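PDB 7JL5: endonuclease 8-like 3 from Homo sapiens, which is an endonuclease VIII-like protein of the DNA glycosylase family, seen here as its pair of zinc-binding GRF fingers. Local coordinates for residues N28-Y34 / F46-D51. Coordinates in Å, arbitrary orientation, origin at the centre of the assembly. Numbering follows the deposited sequence.
Sequences NKGRQFY and FFEWAD
Phe33 (chi1 p) and Phe47 (chi1 t) form the apolar centre, an offset stack with centroids 4.4 Å apart and planes at 21°; Phe33 CB is 3.7 Å from Trp49 CE3. On the other face of the sheet, Ala50 CB makes a CH-pi contact 4.0 Å from the Tyr34 ring centroid. Strands 32-34 and 47-49 run antiparallel, their axes at 135° and 4.5 Å apart. Phe33 and Trp49 are a non-hydrogen-bonded pair (CA-CA 4.3 Å), Tyr34 and Glu48 a hydrogen-bonded one, with Tyr34 N to Glu48 O 2.8 Å and Glu48 N to Tyr34 O 3.0 Å; Ala50 N to Gln32 O, 3.2 Å, continues the ladder. This is the second hairpin of a three-stranded GRF zinc finger. A type II turn spans Asn28 to Arg31; the Arg31 side chain (chi1-chi3 t) lays its guanidinium flat on Trp49 (centres 3.7 Å, planes 5°) while NE reaches Asp51 OD2 at 3.1 Å. One arginine thus combines cation-pi and salt-bridge chemistry, joining the turn to strand-end Trp49 and to Asp51 beyond.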
# COMPACT_ATOMS: atom_id res chain seq x y z
N ASN A 28 8.96 6.98 -7.66
CA ASN A 28 7.83 6.41 -6.94
C ASN A 28 7.84 4.88 -6.96
O ASN A 28 6.77 4.27 -6.82
CB ASN A 28 6.50 6.93 -7.51
CG ASN A 28 6.34 6.62 -8.99
OD1 ASN A 28 7.28 6.17 -9.65
ND2 ASN A 28 5.15 6.88 -9.52
N LYS A 29 9.00 4.25 -7.13
CA LYS A 29 9.09 2.79 -7.08
C LYS A 29 8.81 2.32 -5.66
O LYS A 29 9.50 2.71 -4.72
CB LYS A 29 10.47 2.33 -7.54
N GLY A 30 7.79 1.46 -5.51
CA GLY A 30 7.36 0.99 -4.22
C GLY A 30 6.08 1.62 -3.72
O GLY A 30 5.47 1.09 -2.78
N ARG A 31 5.66 2.74 -4.30
CA ARG A 31 4.46 3.42 -3.84
C ARG A 31 3.24 2.56 -4.12
O ARG A 31 3.07 2.04 -5.24
CB ARG A 31 4.31 4.78 -4.50
CG ARG A 31 3.22 5.64 -3.88
CD ARG A 31 3.16 7.03 -4.50
NE ARG A 31 2.12 7.85 -3.88
CZ ARG A 31 1.70 9.01 -4.37
NH1 ARG A 31 2.22 9.50 -5.48
NH2 ARG A 31 0.74 9.69 -3.74
N GLN A 32 2.38 2.41 -3.12
CA GLN A 32 1.23 1.52 -3.21
C GLN A 32 0.01 2.27 -3.74
O GLN A 32 -0.16 3.47 -3.50
CB GLN A 32 0.91 0.93 -1.84
CG GLN A 32 2.14 0.42 -1.10
CD GLN A 32 1.84 0.07 0.35
OE1 GLN A 32 1.47 0.94 1.14
NE2 GLN A 32 2.01 -1.20 0.70
N PHE A 33 -0.83 1.55 -4.47
CA PHE A 33 -2.02 2.15 -5.07
C PHE A 33 -3.12 1.10 -5.17
O PHE A 33 -2.86 -0.07 -5.45
CB PHE A 33 -1.72 2.74 -6.45
CG PHE A 33 -1.29 1.71 -7.46
CD1 PHE A 33 0.04 1.32 -7.55
CD2 PHE A 33 -2.21 1.14 -8.32
CE1 PHE A 33 0.43 0.38 -8.48
CE2 PHE A 33 -1.82 0.20 -9.25
CZ PHE A 33 -0.50 -0.18 -9.33
N TYR A 34 -4.36 1.54 -4.95
CA TYR A 34 -5.52 0.70 -5.16
C TYR A 34 -5.86 0.62 -6.64
O TYR A 34 -5.88 1.64 -7.35
CB TYR A 34 -6.72 1.24 -4.38
CG TYR A 34 -6.53 1.21 -2.89
CD1 TYR A 34 -6.31 0.02 -2.22
CD2 TYR A 34 -6.59 2.38 -2.14
CE1 TYR A 34 -6.14 -0.01 -0.85
CE2 TYR A 34 -6.42 2.37 -0.77
CZ TYR A 34 -6.20 1.17 -0.13
OH TYR A 34 -6.03 1.14 1.23
N PHE A 46 -9.03 1.71 -13.17
CA PHE A 46 -9.04 2.38 -11.88
C PHE A 46 -7.62 2.49 -11.33
O PHE A 46 -6.78 1.61 -11.52
CB PHE A 46 -9.93 1.63 -10.89
CG PHE A 46 -10.26 2.41 -9.65
CD1 PHE A 46 -11.29 3.33 -9.66
CD2 PHE A 46 -9.53 2.23 -8.49
CE1 PHE A 46 -11.60 4.06 -8.53
CE2 PHE A 46 -9.84 2.96 -7.35
CZ PHE A 46 -10.88 3.87 -7.37
N PHE A 47 -7.36 3.59 -10.63
CA PHE A 47 -6.04 3.84 -10.05
C PHE A 47 -6.19 4.93 -9.01
O PHE A 47 -6.56 6.06 -9.35
CB PHE A 47 -5.04 4.25 -11.13
CG PHE A 47 -3.64 4.42 -10.63
CD1 PHE A 47 -3.27 5.56 -9.94
CD2 PHE A 47 -2.69 3.43 -10.84
CE1 PHE A 47 -1.98 5.71 -9.47
CE2 PHE A 47 -1.40 3.59 -10.38
CZ PHE A 47 -1.04 4.73 -9.69
N GLU A 48 -5.89 4.61 -7.75
CA GLU A 48 -5.98 5.61 -6.68
C GLU A 48 -4.82 5.41 -5.71
O GLU A 48 -4.71 4.36 -5.09
CB GLU A 48 -7.31 5.51 -5.94
CG GLU A 48 -7.80 6.83 -5.37
CD GLU A 48 -8.32 7.77 -6.45
OE1 GLU A 48 -8.63 7.30 -7.56
OE2 GLU A 48 -8.40 8.99 -6.18
N TRP A 49 -3.98 6.43 -5.57
CA TRP A 49 -2.86 6.33 -4.64
C TRP A 49 -3.37 6.03 -3.24
O TRP A 49 -4.29 6.68 -2.74
CB TRP A 49 -2.05 7.63 -4.64
CG TRP A 49 -1.31 7.84 -5.92
CD1 TRP A 49 -1.48 8.86 -6.81
CD2 TRP A 49 -0.28 7.00 -6.47
NE1 TRP A 49 -0.62 8.71 -7.87
CE2 TRP A 49 0.13 7.58 -7.68
CE3 TRP A 49 0.34 5.82 -6.04
CZ2 TRP A 49 1.12 7.02 -8.48
CZ3 TRP A 49 1.32 5.27 -6.83
CH2 TRP A 49 1.71 5.87 -8.03
N ALA A 50 -2.77 5.01 -2.61
CA ALA A 50 -3.28 4.53 -1.33
C ALA A 50 -2.75 5.34 -0.15
O ALA A 50 -3.44 5.44 0.87
CB ALA A 50 -2.90 3.06 -1.14
N ASP A 51 -1.56 5.92 -0.27
CA ASP A 51 -0.87 6.50 0.87
C ASP A 51 -1.26 7.94 1.16
O ASP A 51 -0.66 8.56 2.05
CB ASP A 51 0.65 6.42 0.66
CG ASP A 51 1.12 7.23 -0.54
OD1 ASP A 51 0.29 7.91 -1.18
OD2 ASP A 51 2.33 7.19 -0.84